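Local coordinates for Ice-binding protein (Colwellia, PDB 3WP9) that binds to the surface of ice crystals and inhibits their growth, and also keeps larger ice grains from forming at the expense of smaller ones, at residues S178-V183 with T196-L201; T13-S18 with I214-E219; D134-Q139 with K161-Q166. All blocks are in the same frame, centred on the assembly; numbering follows the deposited sequence.

Contact 1: S178-V183 with T196-L201; sequences SFEGIV and TVNGRL
Asn198 and Glu180 sit opposite each other on adjacent parallel strands, their side chains side by side and pointing the same way. Asn198 ND2 donates to Glu180 OE2 at 3.0 Å, meeting it on the syn side but 33° out of the carboxylate plane. A bend at chi2 (-78°) turns CD toward Asn198, and OE1 comes to 3.2 Å from Asn198 CB. The amide is gripped at both ends, since its OD1 accepts a hydrogen bond from Asn215 ND2; an asparagine, donor and acceptor in one short group, suits this place between two polar neighbours. An alanine at Glu180 would probably leave Asn198 ND2 without its carboxylate partner and the amide freer to turn.

These are successive coils of the right-handed beta-helix, stacked in exact register. Each segment turns a corner at a glycine, Gly181 beside Gly199, passing from one face of the helix to the next. A CB on Gly199 would collide with Gly181 O, whereas one on Gly181 would be jammed against the carbonyl oxygen of Glu180.

Beyond the corner Arg200 runs extended beside Ile182. Its aliphatic part does the touching, CG lying 3.6 Å from Ile182 CD1, while NH1 is hydrogen-bonded to Phe14 O. Arginine thus combines an aliphatic stem against isoleucine with a polar tip for a carbonyl. On the inward face Val183 CG2 packs 4.0 Å from Leu201 CD2.

Contact 2: T13-S18 with I214-E219; sequences TFTILS and INAPTE
Thr15 and Ala216 bring the two backbones closest, with 5.2 Å between their CA atoms, yet no hydrogen bond joins the segments. Segment 13-18 turns a corner at Thr15 and Ile16, whereas 214-219 leaves its strand after Asn215 and continues as a loop. The meeting rests on the side chains of Thr15 and Ile16 instead of on backbone bonds.

Thr15 points its side chain toward the other segment and uses both branches. Its methyl CG2, anti to the backbone N (OG1 having chi1 -61°), lies 3.6 Å from Ile214 CG2, the two side chains crossing obliquely. OG1 comes up against the methyl of Ala216, 3.3 Å from CB, and makes a weak hydrogen bond to Thr31 O. A threonine fits this corner because one branch is apolar and the other can meet a carbonyl.

In the beta-helix this contact brings an early corner against the end of the final strand: 213-215 lies between 29-31 and 196-198 in one sheet, while 14-18 borders 200-203 in another. Ile214 turns toward 13-18 and packs on Leu201 and Leu209, where a branched aliphatic group suits the interior. Ile16 adds a looser touch, its CG1 4.2 Å from Ile214 CG2.

Contact 3: D134-Q139 with K161-Q166; sequences DVWIMQ and KNIFWQ
Met138 lays its CG over one face of the Trp165 indole, 3.8 Å above the plane and offset toward the rim. The side chains run side by side, and a bend at chi2 (-69°) sets SD 5.1 Å from the centroid of the six-membered ring, an oblique Met-aromatic contact. Flexible and polarisable, methionine suits a flat aromatic neighbour.

The strands are parallel neighbours in a sheet of the right-handed beta-helix, and their backbone polar atoms are paired in alternation. Trp136 N donates to Asn162 O, Phe164 N to Trp136 O, Met138 N to Phe164 O, and Gln166 N to Met138 O. The Met138 bond is short, 2.7 Å from N to Phe164 O, and nearly straight, with 171° at the hydrogen.

Where the strands begin, a water takes over. It donates to Asp134 O at 2.8 Å and accepts from Asn162 ND2, also at 2.8 Å, bridging a pair whose direct angle is poor. Asparagine supplies the N-H needed there, while its CB rests 3.1 Å from Asp134 O.

Most of the remaining side-chain N-H groups are satisfied beyond the two strands. Trp136 NE1 donates to Leu109 O and Trp165 NE1 to Glu180 O, whereas Gln139 NE2 serves Ala88 O and Arg91 O, and Gln166 NE2 bonds Tyr85 OH. Asp134 OD2 accepts from Thr131 N and OD1 from Ala1 N, while Gln166 OE1 comes against Gln139 CA.

Apolar packing occupies both faces: Trp136 CE3 lies 3.7 Å from Ile163 CG1 on one, and on the other the Phe164 ring takes Val135 CG1 at its edge. Indoles offer a broad flat surface with one N-H, glutamines a short aliphatic stem ending in an amide that can donate and accept, so burial here is paid for by polar partners as well as by packing.

How the contacts relate
Each contact has a part in one long parallel sheet, in which strands 14-18, 200-203, 182-185, 163-167 and 136-140 follow in order. Contact 1 lies between the others, its centre about 8 Å from that of contact 2 and about 11 Å from that of contact 3. Leu201 N lies 2.8 Å from Thr15 O, and Ile182 N 2.8 Å from Ile163 O. Strands 196-198 and 213-215 are neighbours in a second sheet, Val197 O lying 2.8 Å from Asn215 N. A Lys161-Glu219 salt bridge joins contacts 2 and 3. Thr196 of contact 1, in a probable ice-binding motif, and Ile214 of contact 2 have side chains about 11 Å from that of Thr193, a probable ice-binding site; contact 3 lies away.

Contact 1: S178-V183 with T196-L201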
loop_
_atom_site.group_PDB
_atom_site.type_symbol
_atom_site.label_atom_id
_atom_site.label_comp_id
_atom_site.label_asym_id
_atom_site.label_seq_id
_atom_site.Cartn_x
_atom_site.Cartn_y
_atom_site.Cartn_z
ATOM N N SER A 178 -1.178 12.778 -0.251
ATOM C CA SER A 178 0.034 12.073 -0.679
ATOM C C SER A 178 0.438 11.074 0.416
ATOM O O SER A 178 0.459 11.443 1.633
ATOM C CB SER A 178 1.156 13.114 -0.843
ATOM O OG SER A 178 2.246 12.445 -1.438
ATOM N N PHE A 179 0.581 9.838 -0.043
ATOM C CA PHE A 179 0.790 8.746 0.886
ATOM C C PHE A 179 2.046 7.972 0.491
ATOM O O PHE A 179 2.355 7.792 -0.711
ATOM C CB PHE A 179 -0.490 7.847 0.935
ATOM C CG PHE A 179 -0.435 6.787 2.027
ATOM C CD1 PHE A 179 -0.937 7.040 3.296
ATOM C CD2 PHE A 179 0.122 5.534 1.717
ATOM C CE1 PHE A 179 -0.907 6.016 4.289
ATOM C CE2 PHE A 179 0.163 4.542 2.685
ATOM C CZ PHE A 179 -0.302 4.803 3.969
ATOM N N GLU A 180 2.713 7.454 1.527
ATOM C CA GLU A 180 3.966 6.710 1.314
ATOM C C GLU A 180 3.929 5.398 2.089
ATOM O O GLU A 180 3.563 5.396 3.275
ATOM C CB GLU A 180 5.144 7.533 1.955
ATOM C CG GLU A 180 5.292 8.986 1.413
ATOM C CD GLU A 180 5.960 9.026 0.067
ATOM O OE1 GLU A 180 6.722 8.089 -0.316
ATOM O OE2 GLU A 180 5.722 10.013 -0.649
ATOM N N GLY A 181 4.341 4.345 1.440
ATOM C CA GLY A 181 4.573 3.110 2.133
ATOM C C GLY A 181 3.866 1.896 1.566
ATOM O O GLY A 181 3.186 1.958 0.545
ATOM N N ILE A 182 4.124 0.742 2.225
ATOM C CA ILE A 182 3.595 -0.508 1.756
ATOM C C ILE A 182 2.319 -0.732 2.534
ATOM O O ILE A 182 2.335 -0.881 3.721
ATOM C CB ILE A 182 4.644 -1.658 1.995
ATOM C CG1 ILE A 182 6.026 -1.292 1.313
ATOM C CG2 ILE A 182 4.085 -3.022 1.546
ATOM C CD1 ILE A 182 6.041 -1.146 -0.165
ATOM N N VAL A 183 1.157 -0.774 1.859
ATOM C CA VAL A 183 -0.121 -1.024 2.542
ATOM C C VAL A 183 -0.497 -2.485 2.373
ATOM O O VAL A 183 -0.723 -2.970 1.230
ATOM C CB VAL A 183 -1.231 -0.147 1.984
ATOM C CG1 VAL A 183 -2.512 -0.232 2.803
ATOM C CG2 VAL A 183 -0.759 1.318 1.995
ATOM N N THR A 196 -1.793 10.947 -4.530
ATOM C CA THR A 196 -0.627 10.228 -5.008
ATOM C C THR A 196 -0.165 9.234 -3.933
ATOM O O THR A 196 -0.205 9.540 -2.702
ATOM C CB THR A 196 0.520 11.236 -5.114
ATOM O OG1 THR A 196 0.178 12.159 -6.143
ATOM C CG2 THR A 196 1.868 10.505 -5.490
ATOM N N VAL A 197 0.176 8.034 -4.402
ATOM C CA VAL A 197 0.729 7.088 -3.482
ATOM C C VAL A 197 2.138 6.672 -4.033
ATOM O O VAL A 197 2.246 6.283 -5.174
ATOM C CB VAL A 197 -0.140 5.814 -3.402
ATOM C CG1 VAL A 197 0.611 4.746 -2.580
ATOM C CG2 VAL A 197 -1.514 6.204 -2.832
ATOM N N ASN A 198 3.161 6.747 -3.184
ATOM C CA ASN A 198 4.444 6.123 -3.512
ATOM C C ASN A 198 4.590 4.930 -2.602
ATOM O O ASN A 198 4.749 5.088 -1.373
ATOM C CB ASN A 198 5.567 7.128 -3.197
ATOM C CG ASN A 198 5.559 8.290 -4.171
ATOM O OD1 ASN A 198 5.634 8.094 -5.372
ATOM N ND2 ASN A 198 5.393 9.527 -3.639
ATOM N N GLY A 199 4.414 3.757 -3.177
ATOM C CA GLY A 199 4.161 2.615 -2.357
ATOM C C GLY A 199 3.599 1.466 -3.105
ATOM O O GLY A 199 3.657 1.403 -4.333
ATOM N N ARG A 200 3.113 0.504 -2.327
ATOM C CA ARG A 200 2.454 -0.642 -2.915
ATOM C C ARG A 200 1.104 -0.842 -2.162
ATOM O O ARG A 200 1.018 -0.738 -0.976
ATOM C CB ARG A 200 3.346 -1.917 -2.759
ATOM C CG ARG A 200 4.691 -1.751 -3.477
ATOM C CD ARG A 200 5.503 -3.066 -3.364
ATOM N NE ARG A 200 6.888 -2.806 -3.875
ATOM C CZ ARG A 200 7.212 -2.711 -5.169
ATOM N NH1 ARG A 200 6.331 -2.911 -6.175
ATOM N NH2 ARG A 200 8.485 -2.444 -5.486
ATOM N N LEU A 201 0.078 -1.111 -2.972
ATOM C CA LEU A 201 -1.270 -1.328 -2.435
ATOM C C LEU A 201 -1.609 -2.781 -2.575
ATOM O O LEU A 201 -1.851 -3.256 -3.703
ATOM C CB LEU A 201 -2.265 -0.468 -3.246
ATOM C CG LEU A 201 -1.968 1.061 -3.210
ATOM C CD1 LEU A 201 -3.062 1.779 -4.028
ATOM C CD2 LEU A 201 -1.879 1.651 -1.792
#

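Contact 2: T13-S18 with I214-E219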
loop_
_atom_site.group_PDB
_atom_site.type_symbol
_atom_site.label_atom_id
_atom_site.label_comp_id
_atom_site.label_asym_id
_atom_site.label_seq_id
_atom_site.Cartn_x
_atom_site.Cartn_y
_atom_site.Cartn_z
ATOM N N THR A 13 6.719 -7.412 -6.446
ATOM C CA THR A 13 6.835 -7.042 -7.852
ATOM C C THR A 13 5.581 -6.283 -8.308
ATOM O O THR A 13 5.530 -5.747 -9.418
ATOM C CB THR A 13 7.064 -8.236 -8.759
ATOM O OG1 THR A 13 6.051 -9.195 -8.535
ATOM C CG2 THR A 13 8.393 -8.907 -8.445
ATOM N N PHE A 14 4.596 -6.199 -7.407
ATOM C CA PHE A 14 3.370 -5.449 -7.776
ATOM C C PHE A 14 3.265 -4.106 -7.070
ATOM O O PHE A 14 3.605 -3.960 -5.865
ATOM C CB PHE A 14 2.131 -6.293 -7.443
ATOM C CG PHE A 14 1.952 -7.487 -8.326
ATOM C CD1 PHE A 14 1.192 -7.420 -9.511
ATOM C CD2 PHE A 14 2.587 -8.706 -8.026
ATOM C CE1 PHE A 14 1.016 -8.502 -10.346
ATOM C CE2 PHE A 14 2.416 -9.816 -8.857
ATOM C CZ PHE A 14 1.628 -9.733 -10.015
ATOM N N THR A 15 2.785 -3.114 -7.841
ATOM C CA THR A 15 2.361 -1.819 -7.300
ATOM C C THR A 15 0.919 -1.807 -6.751
ATOM O O THR A 15 0.648 -1.183 -5.674
ATOM C CB THR A 15 2.556 -0.744 -8.351
ATOM O OG1 THR A 15 3.974 -0.688 -8.674
ATOM C CG2 THR A 15 2.095 0.578 -7.782
ATOM N N ILE A 16 0.107 -2.651 -7.406
ATOM C CA ILE A 16 -1.280 -2.947 -6.873
ATOM C C ILE A 16 -1.490 -4.444 -7.052
ATOM O O ILE A 16 -1.355 -4.924 -8.182
ATOM C CB ILE A 16 -2.395 -2.138 -7.602
ATOM C CG1 ILE A 16 -2.112 -0.634 -7.568
ATOM C CG2 ILE A 16 -3.726 -2.389 -6.855
ATOM C CD1 ILE A 16 -3.049 0.270 -8.397
ATOM N N LEU A 17 -1.898 -5.121 -5.982
ATOM C CA LEU A 17 -2.239 -6.540 -6.022
ATOM C C LEU A 17 -3.451 -6.606 -5.134
ATOM O O LEU A 17 -3.453 -6.102 -4.055
ATOM C CB LEU A 17 -1.107 -7.431 -5.423
ATOM C CG LEU A 17 -1.460 -8.953 -5.507
ATOM C CD1 LEU A 17 -1.598 -9.429 -6.948
ATOM C CD2 LEU A 17 -0.396 -9.707 -4.734
ATOM N N SER A 18 -4.508 -7.248 -5.616
ATOM C CA SER A 18 -5.691 -7.510 -4.782
ATOM C C SER A 18 -6.256 -8.907 -5.041
ATOM O O SER A 18 -5.873 -9.573 -6.059
ATOM C CB SER A 18 -6.794 -6.473 -5.098
ATOM O OG SER A 18 -7.342 -6.751 -6.371
ATOM N N ILE A 214 -0.230 6.324 -8.804
ATOM C CA ILE A 214 0.246 5.318 -7.932
ATOM C C ILE A 214 1.627 4.858 -8.462
ATOM O O ILE A 214 1.676 4.286 -9.581
ATOM C CB ILE A 214 -0.718 4.101 -7.867
ATOM C CG1 ILE A 214 -2.215 4.547 -7.615
ATOM C CG2 ILE A 214 -0.230 3.091 -6.835
ATOM C CD1 ILE A 214 -2.582 5.163 -6.290
ATOM N N ASN A 215 2.670 5.088 -7.638
ATOM C CA ASN A 215 4.057 4.761 -8.092
ATOM C C ASN A 215 4.697 3.674 -7.249
ATOM O O ASN A 215 4.664 3.772 -6.003
ATOM C CB ASN A 215 4.935 5.986 -7.910
ATOM C CG ASN A 215 4.483 7.203 -8.698
ATOM O OD1 ASN A 215 4.143 7.092 -9.860
ATOM N ND2 ASN A 215 4.511 8.361 -8.070
ATOM N N ALA A 216 5.325 2.672 -7.899
ATOM C CA ALA A 216 6.149 1.772 -7.102
ATOM C C ALA A 216 7.207 2.606 -6.332
ATOM O O ALA A 216 7.659 3.660 -6.815
ATOM C CB ALA A 216 6.815 0.726 -7.961
ATOM N N PRO A 217 7.556 2.199 -5.092
ATOM C CA PRO A 217 8.495 2.963 -4.251
ATOM C C PRO A 217 9.932 2.694 -4.717
ATOM O O PRO A 217 10.250 1.631 -5.216
ATOM C CB PRO A 217 8.257 2.403 -2.846
ATOM C CG PRO A 217 7.775 0.990 -3.119
ATOM C CD PRO A 217 7.102 0.944 -4.445
ATOM N N THR A 218 10.779 3.679 -4.608
ATOM C CA THR A 218 12.074 3.425 -5.253
ATOM C C THR A 218 13.005 2.693 -4.303
ATOM O O THR A 218 12.814 2.696 -3.052
ATOM C CB THR A 218 12.744 4.677 -5.776
ATOM O OG1 THR A 218 12.820 5.602 -4.696
ATOM C CG2 THR A 218 11.967 5.227 -7.003
ATOM N N GLU A 219 13.992 2.052 -4.933
ATOM C CA GLU A 219 14.995 1.246 -4.233
ATOM C C GLU A 219 15.964 2.118 -3.438
ATOM O O GLU A 219 16.381 1.746 -2.351
ATOM C CB GLU A 219 15.757 0.341 -5.221
ATOM C CG GLU A 219 15.008 -0.909 -5.653
ATOM C CD GLU A 219 14.350 -1.644 -4.475
ATOM O OE1 GLU A 219 15.012 -1.824 -3.429
ATOM O OE2 GLU A 219 13.161 -2.039 -4.583
#

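Contact 3: D134-Q139 with K161-Q166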
loop_
_atom_site.group_PDB
_atom_site.type_symbol
_atom_site.label_atom_id
_atom_site.label_comp_id
_atom_site.label_asym_id
_atom_site.label_seq_id
_atom_site.Cartn_x
_atom_site.Cartn_y
_atom_site.Cartn_z
ATOM N N ASP A 134 16.318 2.456 7.856
ATOM C CA ASP A 134 15.477 2.355 9.002
ATOM C C ASP A 134 14.121 1.886 8.522
ATOM O O ASP A 134 13.743 2.126 7.370
ATOM C CB ASP A 134 15.313 3.695 9.682
ATOM C CG ASP A 134 16.594 4.164 10.369
ATOM O OD1 ASP A 134 17.364 3.260 10.803
ATOM O OD2 ASP A 134 16.822 5.401 10.447
ATOM N N VAL A 135 13.413 1.283 9.444
ATOM C CA VAL A 135 12.172 0.591 9.117
ATOM C C VAL A 135 11.120 0.982 10.148
ATOM O O VAL A 135 11.368 1.140 11.380
ATOM C CB VAL A 135 12.426 -0.932 9.031
ATOM C CG1 VAL A 135 11.098 -1.718 8.919
ATOM C CG2 VAL A 135 13.297 -1.270 7.868
ATOM N N TRP A 136 9.880 1.165 9.625
ATOM C CA TRP A 136 8.721 1.394 10.452
ATOM C C TRP A 136 7.676 0.337 10.105
ATOM O O TRP A 136 7.491 0.015 8.951
ATOM C CB TRP A 136 8.061 2.761 10.158
ATOM C CG TRP A 136 8.865 3.990 10.483
ATOM C CD1 TRP A 136 8.675 4.838 11.526
ATOM C CD2 TRP A 136 9.971 4.485 9.730
ATOM N NE1 TRP A 136 9.598 5.869 11.451
ATOM C CE2 TRP A 136 10.413 5.658 10.376
ATOM C CE3 TRP A 136 10.616 4.063 8.558
ATOM C CZ2 TRP A 136 11.503 6.411 9.893
ATOM C CZ3 TRP A 136 11.738 4.808 8.079
ATOM C CH2 TRP A 136 12.135 5.953 8.754
ATOM N N ILE A 137 7.182 -0.297 11.153
ATOM C CA ILE A 137 6.061 -1.162 11.003
ATOM C C ILE A 137 4.894 -0.639 11.836
ATOM O O ILE A 137 4.950 -0.437 13.074
ATOM C CB ILE A 137 6.465 -2.667 11.279
ATOM C CG1 ILE A 137 7.571 -3.219 10.316
ATOM C CG2 ILE A 137 5.180 -3.496 11.303
ATOM C CD1 ILE A 137 7.941 -4.644 10.684
ATOM N N MET A 138 3.771 -0.366 11.115
ATOM C CA MET A 138 2.603 0.204 11.702
ATOM C C MET A 138 1.517 -0.873 11.807
ATOM O O MET A 138 0.963 -1.279 10.832
ATOM C CB MET A 138 2.106 1.419 10.889
ATOM C CG MET A 138 3.252 2.242 10.309
ATOM S SD MET A 138 4.174 3.107 11.545
ATOM C CE MET A 138 2.997 4.226 12.170
ATOM N N GLN A 139 1.192 -1.233 13.031
ATOM C CA GLN A 139 0.290 -2.382 13.295
ATOM C C GLN A 139 -1.034 -1.826 13.732
ATOM O O GLN A 139 -1.180 -1.360 14.865
ATOM C CB GLN A 139 0.867 -3.272 14.414
ATOM C CG GLN A 139 2.138 -3.865 13.964
ATOM C CD GLN A 139 2.849 -4.557 15.105
ATOM O OE1 GLN A 139 2.584 -4.288 16.273
ATOM N NE2 GLN A 139 3.694 -5.483 14.773
ATOM N N LYS A 161 9.608 2.431 0.690
ATOM C CA LYS A 161 9.676 0.936 0.657
ATOM C C LYS A 161 9.939 0.355 2.067
ATOM O O LYS A 161 9.738 -0.868 2.285
ATOM C CB LYS A 161 10.718 0.437 -0.352
ATOM C CG LYS A 161 12.162 0.573 0.157
ATOM C CD LYS A 161 13.135 -0.238 -0.654
ATOM C CE LYS A 161 14.405 -0.439 0.167
ATOM N NZ LYS A 161 15.587 -0.860 -0.660
ATOM N N ASN A 162 10.386 1.162 3.025
ATOM C CA ASN A 162 10.639 0.703 4.423
ATOM C C ASN A 162 9.620 0.994 5.463
ATOM O O ASN A 162 9.851 0.804 6.659
ATOM C CB ASN A 162 11.969 1.293 4.905
ATOM C CG ASN A 162 13.165 0.654 4.199
ATOM O OD1 ASN A 162 13.135 -0.522 3.790
ATOM N ND2 ASN A 162 14.239 1.440 4.046
ATOM N N ILE A 163 8.447 1.472 5.029
ATOM C CA ILE A 163 7.403 1.792 5.946
ATOM C C ILE A 163 6.243 0.806 5.608
ATOM O O ILE A 163 5.809 0.736 4.407
ATOM C CB ILE A 163 6.891 3.231 5.683
ATOM C CG1 ILE A 163 8.019 4.265 5.995
ATOM C CG2 ILE A 163 5.657 3.466 6.506
ATOM C CD1 ILE A 163 7.655 5.706 5.670
ATOM N N PHE A 164 5.847 0.034 6.625
ATOM C CA PHE A 164 4.842 -1.073 6.410
ATOM C C PHE A 164 3.645 -0.785 7.210
ATOM O O PHE A 164 3.714 -0.665 8.427
ATOM C CB PHE A 164 5.453 -2.483 6.700
ATOM C CG PHE A 164 6.683 -2.786 5.875
ATOM C CD1 PHE A 164 6.629 -3.393 4.600
ATOM C CD2 PHE A 164 7.939 -2.404 6.383
ATOM C CE1 PHE A 164 7.791 -3.644 3.822
ATOM C CE2 PHE A 164 9.075 -2.620 5.612
ATOM C CZ PHE A 164 9.033 -3.253 4.363
ATOM N N TRP A 165 2.477 -0.664 6.517
ATOM C CA TRP A 165 1.205 -0.362 7.181
ATOM C C TRP A 165 0.400 -1.642 7.126
ATOM O O TRP A 165 -0.018 -2.093 6.044
ATOM C CB TRP A 165 0.411 0.714 6.454
ATOM C CG TRP A 165 1.180 2.059 6.245
ATOM C CD1 TRP A 165 1.978 2.385 5.222
ATOM C CD2 TRP A 165 1.047 3.187 7.076
ATOM N NE1 TRP A 165 2.389 3.707 5.360
ATOM C CE2 TRP A 165 1.828 4.210 6.497
ATOM C CE3 TRP A 165 0.339 3.451 8.252
ATOM C CZ2 TRP A 165 1.916 5.472 7.080
ATOM C CZ3 TRP A 165 0.398 4.665 8.815
ATOM C CH2 TRP A 165 1.209 5.688 8.225
ATOM N N GLN A 166 0.288 -2.245 8.286
ATOM C CA GLN A 166 -0.517 -3.486 8.436
ATOM C C GLN A 166 -1.867 -3.072 9.026
ATOM O O GLN A 166 -1.962 -2.647 10.153
ATOM C CB GLN A 166 0.269 -4.480 9.351
ATOM C CG GLN A 166 -0.570 -5.717 9.732
ATOM C CD GLN A 166 -1.292 -5.562 11.058
ATOM O OE1 GLN A 166 -0.673 -5.180 12.106
ATOM N NE2 GLN A 166 -2.556 -5.883 11.059
HETATM O O HOH W 1 14.113 3.958 5.338
#